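Local structure of HTH-type transcriptional regulator AscG (3BRQ) at residues G214-L219 / V224-Q229. The protein represses the cryptic asc operon as a DNA-binding transcriptional regulator of the LacI family. Numbering follows the deposited sequence.
Sequences GAMKAL and VAVPEQ
M216 on the helix meets V226 in the loop that follows it, within the beta-alpha-beta unit formed by strand 203-206, helix 209-221 and strand 231-235 of the periplasmic binding protein-like fold. The contact is a worked example of how a helix end is closed and its outgoing chain folded back. M216, present as selenomethionine, makes the looser touch: its selenium SE lies 4.3 Å from CG1 of V226. The chain is extended about CB-CG, which puts SE anti to CA and carries it away from the helix backbone, to where T244 and V232 of the same chain also pack. K217 serves a different partner, its NZ hydrogen-bonding to the carbonyl O of T244 of the second subunit, while A218 packs on A188 and V191 of helix 184-197. L219 does most of the joining to the exit loop. Its carbonyl O accepts a hydrogen bond from the backbone N of V224, 2.7 Å away, a nearly straight bond (162° at the hydrogen) arriving 32° off the carbonyl plane. Donor and acceptor lie five positions apart, the 6→1 spacing of a Schellman motif, and the two side chains also touch, consistent with such a motif ending the helix. With CG anti to its own carbonyl carbon (chi1 -74°), L219 spreads its two methyls over two valines: CD2 is 3.9 Å from CB of V224, and CD1 meets V226, the two side chains crossing at about a right angle. Between these valines, A225 turns its CB away from the helix, and its N donates to OE1 of Q229 at 2.8 Å, in the amide carbonyl plane. V232 backs both L219 and V226, whose closest carbons, CD1 of L219 and CG2 of V226, stand 3.8 Å apart.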
loop_
_atom_site.group_PDB
_atom_site.type_symbol
_atom_site.label_atom_id
_atom_site.label_comp_id
_atom_site.label_asym_id
_atom_site.label_seq_id
_atom_site.Cartn_x
_atom_site.Cartn_y
_atom_site.Cartn_z
ATOM N N GLY B 214 -7.726 7.586 -11.397
ATOM C CA GLY B 214 -7.323 7.628 -12.784
ATOM C C GLY B 214 -8.458 8.168 -13.603
ATOM O O GLY B 214 -8.254 8.945 -14.561
ATOM N N ALA B 215 -9.668 7.703 -13.278
ATOM C CA ALA B 215 -10.839 8.045 -14.056
ATOM C C ALA B 215 -11.233 9.541 -13.902
ATOM O O ALA B 215 -11.434 10.226 -14.877
ATOM C CB ALA B 215 -12.049 7.047 -13.687
HETATM N N MSE B 216 -11.237 10.071 -12.678
HETATM C CA MSE B 216 -11.370 11.508 -12.504
HETATM C C MSE B 216 -10.322 12.310 -13.318
HETATM O O MSE B 216 -10.604 13.427 -13.780
HETATM C CB MSE B 216 -11.287 11.906 -11.034
HETATM C CG MSE B 216 -12.509 11.547 -10.270
HETATM SE SE MSE B 216 -12.641 12.157 -8.483
HETATM C CE MSE B 216 -10.879 11.724 -7.797
ATOM N N LYS B 217 -9.139 11.754 -13.524
ATOM C CA LYS B 217 -8.090 12.511 -14.255
ATOM C C LYS B 217 -8.474 12.570 -15.737
ATOM O O LYS B 217 -8.496 13.613 -16.376
ATOM C CB LYS B 217 -6.683 11.891 -14.039
ATOM C CG LYS B 217 -5.555 12.539 -14.837
ATOM C CD LYS B 217 -5.128 13.867 -14.217
ATOM C CE LYS B 217 -3.968 14.506 -14.962
ATOM N NZ LYS B 217 -3.663 15.857 -14.338
ATOM N N ALA B 218 -8.863 11.435 -16.262
ATOM C CA ALA B 218 -9.167 11.357 -17.691
ATOM C C ALA B 218 -10.427 12.195 -17.979
ATOM O O ALA B 218 -10.534 12.834 -19.040
ATOM C CB ALA B 218 -9.302 9.910 -18.110
ATOM N N LEU B 219 -11.334 12.248 -17.009
ATOM C CA LEU B 219 -12.553 13.004 -17.165
ATOM C C LEU B 219 -12.241 14.518 -17.170
ATOM O O LEU B 219 -12.725 15.260 -18.030
ATOM C CB LEU B 219 -13.579 12.635 -16.059
ATOM C CG LEU B 219 -14.323 11.293 -16.135
ATOM C CD1 LEU B 219 -15.041 11.008 -14.823
ATOM C CD2 LEU B 219 -15.324 11.322 -17.297
ATOM N N VAL B 224 -14.762 16.953 -18.755
ATOM C CA VAL B 224 -16.030 16.422 -18.204
ATOM C C VAL B 224 -16.052 16.682 -16.710
ATOM O O VAL B 224 -15.258 16.102 -15.973
ATOM C CB VAL B 224 -16.220 14.905 -18.475
ATOM C CG1 VAL B 224 -17.578 14.414 -17.936
ATOM C CG2 VAL B 224 -16.144 14.604 -19.959
ATOM N N ALA B 225 -16.981 17.533 -16.268
ATOM C CA ALA B 225 -17.060 17.945 -14.868
ATOM C C ALA B 225 -17.457 16.835 -13.914
ATOM O O ALA B 225 -18.473 16.142 -14.131
ATOM C CB ALA B 225 -18.008 19.147 -14.696
ATOM N N VAL B 226 -16.631 16.675 -12.880
ATOM C CA VAL B 226 -16.938 15.858 -11.709
ATOM C C VAL B 226 -17.134 16.761 -10.493
ATOM O O VAL B 226 -16.200 17.501 -10.134
ATOM C CB VAL B 226 -15.802 14.848 -11.415
ATOM C CG1 VAL B 226 -16.146 13.950 -10.205
ATOM C CG2 VAL B 226 -15.546 13.997 -12.611
ATOM N N PRO B 227 -18.299 16.646 -9.809
ATOM C CA PRO B 227 -19.392 15.685 -10.044
ATOM C C PRO B 227 -20.470 16.159 -10.970
ATOM O O PRO B 227 -21.424 15.395 -11.255
ATOM C CB PRO B 227 -20.000 15.516 -8.644
ATOM C CG PRO B 227 -19.806 16.859 -8.031
ATOM C CD PRO B 227 -18.569 17.471 -8.616
ATOM N N GLU B 228 -20.365 17.397 -11.447
ATOM C CA GLU B 228 -21.523 17.978 -12.153
ATOM C C GLU B 228 -22.060 17.196 -13.323
ATOM O O GLU B 228 -23.274 17.043 -13.466
ATOM C CB GLU B 228 -21.271 19.381 -12.593
ATOM C CG GLU B 228 -21.259 20.306 -11.410
ATOM C CD GLU B 228 -19.870 20.550 -10.918
ATOM O OE1 GLU B 228 -18.941 19.811 -11.343
ATOM O OE2 GLU B 228 -19.719 21.486 -10.093
ATOM N N GLN B 229 -21.147 16.732 -14.169
ATOM C CA GLN B 229 -21.541 15.953 -15.320
ATOM C C GLN B 229 -21.416 14.475 -15.008
ATOM O O GLN B 229 -22.302 13.689 -15.360
ATOM C CB GLN B 229 -20.712 16.375 -16.528
ATOM C CG GLN B 229 -21.275 17.582 -17.266
ATOM C CD GLN B 229 -20.272 18.248 -18.234
ATOM O OE1 GLN B 229 -19.068 18.290 -18.006
ATOM N NE2 GLN B 229 -20.801 18.824 -19.284
#